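Local coordinates for protein acyl-coenzyme A oxidase acox-1.2 (Caenorhabditis elegans, PDB 5K3J) that catalyses the FAD-dependent first step of peroxisomal beta-oxidation, desaturating the CoA-linked side chains of ascaroside pheromones, and also binds ATP, at residues Val330-Asp334 with Arg598-Val602; Asn3-Arg7 with Ala21-Asp26. One frame throughout, in Å; residues are numbered along the deposited sequence.

Contact 1: residues Val330-Asp334 with Arg598-Val602; sequences VKVLD and RPNAV. With FAD (flavin-adenine dinucleotide), chain G.
R598 leaves its backbone with CG anti to N (chi1 162°) and bends at chi2 (71°), which turns its guanidinium toward D334, whose CG stands beside its own backbone N. The pair meets side-on: one carboxylate oxygen, D334 OD1, takes both R598 NE at 2.8 Å and R598 NH2 at 3.1 Å. That oxygen lies almost in the guanidinium plane; NE meets it nearly in line with its C-O bond, NH2 comes from the syn side but well out of the carboxylate plane, and the two flat groups are tilted 33° apart. L333 CD2 sits over one guanidinium face, offset toward the rim and 3.4 Å from R598 NH1, and the same methyl reaches A601 CB at 3.9 Å. F343 of helix 343-363 packs against L333, R598 and A601. Just before L333, V332 CG1 is 3.5 Å from FAD O4B, in the adenosine ribose. A leucine in place of R598 would probably leave D334 OD1 without both donors and E17 short of one cationic partner. K331 NZ and R598 NH2, 5.1 Å apart, both form salt bridges with E17; K331 NZ also pairs with E16 and donates to E13 O, so helix 12-18 probably offsets the two like charges beside the FAD-binding loop.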
loop_
_atom_site.group_PDB
_atom_site.type_symbol
_atom_site.label_atom_id
_atom_site.label_comp_id
_atom_site.label_asym_id
_atom_site.label_seq_id
_atom_site.Cartn_x
_atom_site.Cartn_y
_atom_site.Cartn_z
ATOM N N VAL A 330 -21.523 16.759 10.922
ATOM C CA VAL A 330 -21.449 16.970 9.480
ATOM C C VAL A 330 -20.928 15.733 8.750
ATOM O O VAL A 330 -20.139 14.962 9.297
ATOM C CB VAL A 330 -20.543 18.188 9.141
ATOM C CG1 VAL A 330 -19.077 17.887 9.447
ATOM C CG2 VAL A 330 -20.708 18.603 7.687
ATOM N N LYS A 331 -21.391 15.541 7.518
ATOM C CA LYS A 331 -20.830 14.521 6.640
ATOM C C LYS A 331 -19.344 14.803 6.406
ATOM O O LYS A 331 -18.958 15.941 6.135
ATOM C CB LYS A 331 -21.581 14.481 5.308
ATOM C CG LYS A 331 -23.065 14.126 5.420
ATOM C CD LYS A 331 -23.719 14.084 4.045
ATOM C CE LYS A 331 -25.191 13.719 4.123
ATOM N NZ LYS A 331 -25.775 13.566 2.763
ATOM N N VAL A 332 -18.514 13.767 6.510
ATOM C CA VAL A 332 -17.065 13.939 6.421
ATOM C C VAL A 332 -16.626 14.350 5.023
ATOM O O VAL A 332 -15.529 14.873 4.841
ATOM C CB VAL A 332 -16.316 12.653 6.825
ATOM C CG1 VAL A 332 -16.439 12.416 8.324
ATOM C CG2 VAL A 332 -16.838 11.465 6.035
ATOM N N LEU A 333 -17.492 14.125 4.041
ATOM C CA LEU A 333 -17.207 14.534 2.673
ATOM C C LEU A 333 -17.189 16.057 2.546
ATOM O O LEU A 333 -16.666 16.598 1.578
ATOM C CB LEU A 333 -18.233 13.927 1.707
ATOM C CG LEU A 333 -18.054 14.181 0.205
ATOM C CD1 LEU A 333 -16.663 13.765 -0.258
ATOM C CD2 LEU A 333 -19.136 13.466 -0.594
ATOM N N ASP A 334 -17.750 16.749 3.531
ATOM C CA ASP A 334 -17.803 18.208 3.492
ATOM C C ASP A 334 -16.454 18.835 3.831
ATOM O O ASP A 334 -16.150 19.948 3.396
ATOM C CB ASP A 334 -18.880 18.733 4.443
ATOM C CG ASP A 334 -20.278 18.588 3.874
ATOM O OD1 ASP A 334 -20.395 18.350 2.653
ATOM O OD2 ASP A 334 -21.257 18.720 4.637
ATOM N N ARG A 598 -17.872 18.791 -5.303
ATOM C CA ARG A 598 -18.524 18.200 -4.126
ATOM C C ARG A 598 -19.992 17.744 -4.273
ATOM O O ARG A 598 -20.315 16.620 -3.884
ATOM C CB ARG A 598 -18.418 19.186 -2.952
ATOM C CG ARG A 598 -19.396 18.924 -1.811
ATOM C CD ARG A 598 -19.038 17.672 -1.024
ATOM N NE ARG A 598 -20.020 17.381 0.018
ATOM C CZ ARG A 598 -21.075 16.588 -0.148
ATOM N NH1 ARG A 598 -21.289 16.000 -1.319
ATOM N NH2 ARG A 598 -21.917 16.383 0.855
ATOM N N PRO A 599 -20.886 18.594 -4.818
ATOM C CA PRO A 599 -22.273 18.113 -4.883
ATOM C C PRO A 599 -22.488 16.997 -5.909
ATOM O O PRO A 599 -23.445 16.234 -5.781
ATOM C CB PRO A 599 -23.060 19.367 -5.269
ATOM C CG PRO A 599 -22.079 20.224 -5.980
ATOM C CD PRO A 599 -20.765 19.981 -5.306
ATOM N N ASN A 600 -21.608 16.898 -6.902
ATOM C CA ASN A 600 -21.697 15.848 -7.914
ATOM C C ASN A 600 -20.928 14.584 -7.537
ATOM O O ASN A 600 -20.933 13.605 -8.282
ATOM C CB ASN A 600 -21.183 16.360 -9.258
ATOM C CG ASN A 600 -22.245 17.088 -10.053
ATOM O OD1 ASN A 600 -23.411 16.695 -10.061
ATOM N ND2 ASN A 600 -21.843 18.155 -10.736
ATOM N N ALA A 601 -20.275 14.618 -6.377
ATOM C CA ALA A 601 -19.372 13.551 -5.932
ATOM C C ALA A 601 -19.975 12.149 -6.040
ATOM O O ALA A 601 -19.374 11.248 -6.629
ATOM C CB ALA A 601 -18.927 13.812 -4.495
ATOM N N VAL A 602 -21.160 11.973 -5.469
ATOM C CA VAL A 602 -21.811 10.670 -5.452
ATOM C C VAL A 602 -22.312 10.305 -6.850
ATOM O O VAL A 602 -22.370 9.129 -7.211
ATOM C CB VAL A 602 -22.971 10.650 -4.440
ATOM C CG1 VAL A 602 -23.678 9.305 -4.448
ATOM C CG2 VAL A 602 -22.444 10.959 -3.048
HETATM P PA FAD G . -13.197 9.125 11.102
HETATM O O1A FAD G . -13.148 10.017 12.344
HETATM O O2A FAD G . -14.612 8.710 10.826
HETATM O O5B FAD G . -12.618 9.939 9.832
HETATM C C5B FAD G . -12.772 9.364 8.523
HETATM C C4B FAD G . -12.475 10.471 7.468
HETATM O O4B FAD G . -13.087 11.571 7.806
HETATM C C3B FAD G . -10.979 10.803 7.460
HETATM O O3B FAD G . -10.571 11.047 6.208
HETATM C C2B FAD G . -10.868 12.098 8.315
HETATM O O2B FAD G . -9.723 12.937 7.832
HETATM C C1B FAD G . -11.979 12.701 8.096
HETATM N N9A FAD G . -12.369 13.474 9.235
HETATM C C8A FAD G . -13.118 13.057 10.272
HETATM N N7A FAD G . -13.255 14.100 11.130
HETATM C C5A FAD G . -12.581 15.167 10.609
HETATM C C6A FAD G . -12.400 16.466 11.071
HETATM N N6A FAD G . -12.819 17.190 12.224
HETATM N N1A FAD G . -11.682 17.332 10.357
HETATM C C2A FAD G . -11.127 16.947 9.172
HETATM N N3A FAD G . -11.304 15.677 8.719
HETATM C C4A FAD G . -12.037 14.790 9.447
HETATM N N1 FAD G . -10.169 1.961 18.942
HETATM C C2 FAD G . -10.201 1.630 20.363
HETATM O O2 FAD G . -10.903 2.271 21.117
HETATM N N3 FAD G . -9.388 0.528 20.882
HETATM C C4 FAD G . -8.569 -0.219 20.006
HETATM O O4 FAD G . -7.876 -1.158 20.448
HETATM C C4X FAD G . -8.534 0.115 18.556
HETATM N N5 FAD G . -7.699 -0.645 17.655
HETATM C C5X FAD G . -7.668 -0.315 16.233
HETATM C C6 FAD G . -6.854 -1.057 15.360
HETATM C C7 FAD G . -6.821 -0.740 13.988
HETATM C C7M FAD G . -5.870 -1.680 13.241
HETATM C C8 FAD G . -7.598 0.312 13.492
HETATM C C8M FAD G . -7.631 0.729 12.031
HETATM C C9 FAD G . -8.416 1.061 14.362
HETATM C C9A FAD G . -8.452 0.749 15.732
HETATM N N10 FAD G . -9.305 1.530 16.650
HETATM C C10 FAD G . -9.339 1.204 18.047
HETATM C "C1'" FAD G . -10.137 2.641 16.140
HETATM C "C2'" FAD G . -9.282 3.866 15.829
HETATM O "O2'" FAD G . -8.717 4.343 16.999
HETATM C "C3'" FAD G . -10.175 4.920 15.237
HETATM O "O3'" FAD G . -10.806 4.400 14.094
HETATM C "C4'" FAD G . -9.367 6.131 14.855
HETATM O "O4'" FAD G . -8.813 6.707 16.015
HETATM C "C5'" FAD G . -10.276 7.129 14.171
HETATM O "O5'" FAD G . -10.950 6.472 13.107
HETATM P P FAD G . -12.411 6.956 12.671
HETATM O O1P FAD G . -13.289 5.730 12.404
HETATM O O2P FAD G . -13.027 7.784 13.753
HETATM O O3P FAD G . -12.302 7.829 11.362
#

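Contact 2: residues Asn3-Arg7 with Ala21-Asp26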
loop_
_atom_site.group_PDB
_atom_site.type_symbol
_atom_site.label_atom_id
_atom_site.label_comp_id
_atom_site.label_asym_id
_atom_site.label_seq_id
_atom_site.Cartn_x
_atom_site.Cartn_y
_atom_site.Cartn_z
ATOM N N ASN A 3 -29.714 11.403 -11.929
ATOM C CA ASN A 3 -28.993 10.339 -11.242
ATOM C C ASN A 3 -29.762 9.026 -11.318
ATOM O O ASN A 3 -30.724 8.820 -10.579
ATOM C CB ASN A 3 -28.741 10.722 -9.782
ATOM C CG ASN A 3 -27.649 9.887 -9.138
ATOM O OD1 ASN A 3 -26.496 10.310 -9.058
ATOM N ND2 ASN A 3 -28.011 8.699 -8.666
ATOM N N ARG A 4 -29.332 8.138 -12.207
ATOM C CA ARG A 4 -30.076 6.912 -12.482
ATOM C C ARG A 4 -29.876 5.842 -11.405
ATOM O O ARG A 4 -30.472 4.766 -11.475
ATOM C CB ARG A 4 -29.675 6.357 -13.853
ATOM C CG ARG A 4 -30.843 5.855 -14.688
ATOM C CD ARG A 4 -31.805 6.984 -15.052
ATOM N NE ARG A 4 -31.419 7.674 -16.280
ATOM C CZ ARG A 4 -32.122 8.658 -16.834
ATOM N NH1 ARG A 4 -31.700 9.230 -17.954
ATOM N NH2 ARG A 4 -33.250 9.072 -16.269
ATOM N N SER A 5 -29.045 6.141 -10.410
ATOM C CA SER A 5 -28.729 5.180 -9.356
ATOM C C SER A 5 -29.628 5.368 -8.132
ATOM O O SER A 5 -29.425 4.739 -7.094
ATOM C CB SER A 5 -27.257 5.300 -8.955
ATOM O OG SER A 5 -26.419 5.207 -10.093
ATOM N N ILE A 6 -30.623 6.241 -8.270
ATOM C CA ILE A 6 -31.624 6.463 -7.232
ATOM C C ILE A 6 -32.662 5.342 -7.217
ATOM O O ILE A 6 -33.204 4.986 -8.261
ATOM C CB ILE A 6 -32.340 7.812 -7.440
ATOM C CG1 ILE A 6 -31.363 8.975 -7.257
ATOM C CG2 ILE A 6 -33.522 7.948 -6.494
ATOM C CD1 ILE A 6 -31.898 10.307 -7.746
ATOM N N ARG A 7 -32.934 4.786 -6.038
ATOM C CA ARG A 7 -33.921 3.714 -5.898
ATOM C C ARG A 7 -34.799 3.928 -4.665
ATOM O O ARG A 7 -34.505 4.779 -3.822
ATOM C CB ARG A 7 -33.232 2.349 -5.809
ATOM C CG ARG A 7 -32.268 2.048 -6.945
ATOM C CD ARG A 7 -32.983 1.595 -8.204
ATOM N NE ARG A 7 -32.072 1.572 -9.344
ATOM C CZ ARG A 7 -32.336 0.978 -10.503
ATOM N NH1 ARG A 7 -31.446 1.012 -11.485
ATOM N NH2 ARG A 7 -33.489 0.344 -10.678
ATOM N N ALA A 21 -27.587 15.918 -8.552
ATOM C CA ALA A 21 -26.949 15.581 -9.825
ATOM C C ALA A 21 -27.212 16.643 -10.894
ATOM O O ALA A 21 -28.362 16.982 -11.170
ATOM C CB ALA A 21 -27.429 14.219 -10.308
ATOM N N THR A 22 -26.144 17.158 -11.497
ATOM C CA THR A 22 -26.272 18.188 -12.518
ATOM C C THR A 22 -25.998 17.653 -13.910
ATOM O O THR A 22 -25.553 18.390 -14.789
ATOM C CB THR A 22 -25.312 19.393 -12.215
ATOM O OG1 THR A 22 -24.043 19.117 -12.804
ATOM C CG2 THR A 22 -25.174 19.591 -10.729
ATOM N N PHE A 23 -26.274 16.369 -14.091
ATOM C CA PHE A 23 -26.086 15.724 -15.378
ATOM C C PHE A 23 -26.800 14.371 -15.397
ATOM O O PHE A 23 -27.374 13.954 -14.383
ATOM C CB PHE A 23 -24.600 15.531 -15.701
ATOM C CG PHE A 23 -23.896 14.564 -14.789
ATOM C CD1 PHE A 23 -23.369 14.976 -13.572
ATOM C CD2 PHE A 23 -23.755 13.242 -15.157
ATOM C CE1 PHE A 23 -22.720 14.076 -12.744
ATOM C CE2 PHE A 23 -23.111 12.342 -14.334
ATOM C CZ PHE A 23 -22.593 12.759 -13.126
ATOM N N ASP A 24 -26.774 13.690 -16.545
ATOM C CA ASP A 24 -27.370 12.363 -16.666
ATOM C C ASP A 24 -26.283 11.302 -16.520
ATOM O O ASP A 24 -25.269 11.332 -17.223
ATOM C CB ASP A 24 -28.092 12.218 -17.998
ATOM C CG ASP A 24 -29.144 11.121 -17.973
ATOM O OD1 ASP A 24 -28.825 9.987 -17.553
ATOM O OD2 ASP A 24 -30.303 11.387 -18.370
ATOM N N THR A 25 -26.507 10.358 -15.611
ATOM C CA THR A 25 -25.505 9.352 -15.282
ATOM C C THR A 25 -25.537 8.172 -16.242
ATOM O O THR A 25 -24.594 7.381 -16.292
ATOM C CB THR A 25 -25.687 8.833 -13.844
ATOM O OG1 THR A 25 -26.984 8.240 -13.705
ATOM C CG2 THR A 25 -25.541 9.972 -12.847
ATOM N N ASP A 26 -26.626 8.050 -16.993
ATOM C CA ASP A 26 -26.674 7.094 -18.087
ATOM C C ASP A 26 -25.872 7.652 -19.252
ATOM O O ASP A 26 -25.352 6.904 -20.082
ATOM C CB ASP A 26 -28.113 6.805 -18.506
ATOM C CG ASP A 26 -28.681 5.574 -17.824
ATOM O OD1 ASP A 26 -28.212 5.233 -16.715
ATOM O OD2 ASP A 26 -29.595 4.945 -18.397
HETATM O O HOH W 1 -29.334 10.180 -14.513
#
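This is a partly buried, mainly polar contact between the first modelled residues of the chain and the N-terminal end of helix 25-32, away from the flavin and substrate sites. R4 N donates to T25 OG1 over 2.8 Å, and the bond is nearly straight at 167°. The threonine hydroxyl faces that donor because its chi1 (60°) sets OG1 between backbone N and carbonyl carbon. Beside it a water joins the two backbones, accepting from N3 N at 2.9 Å and from T25 N at 3.0 Å. N3 CB packs on A21 CB, 3.8 Å away. Segment 3-7 is folded as a type I beta turn from N3 to I6, while D24 is the N-cap of helix 25-32: its OD1 uses the anti lone pair to accept from D26 N at 3.0 Å. The same aspartate also takes part in a salt-bridge network with R4 and D26. Bent at both chi2 and chi3, the arginine brings NH1 to 2.6 Å from D24 OD2 in a salt bridge, its guanidinium plane turned 57° from the carboxylate. D26 approaches near that plane, at the guanidinium edge, and its OD2 makes a long ion pair with R4 NE at 3.9 Å. The aliphatic part of R4 crosses the D26 side chain at about a right angle, with R4 CG 3.4 Å from D26 OD1. Earlier in segment 21-26, F23 rests on P550 and V554 of helix 549-569, and D606 of helix 601-606 touches N3 and S5.

How the contacts relate
Contacts 1 and 2 have their centres 16 Å apart and follow in series along the chain, yet they touch: N600 OD1 of segment 598-602 lies 3.1 Å from T22 N of segment 21-26, a probable hydrogen bond, with A21 CA 3.7 Å from the same oxygen. Helix 12-18, which runs between the two segments of contact 2, supplies the glutamates that meet contact 1. Helix 601-606 is likewise shared, beginning in contact 1 and packing its S603 on A21 and F23. Contact 1 alone reaches the cofactor, and its L333 O bonds to Q339, an FAD-binding residue; ATP is about 12 Å from the L333 side chain.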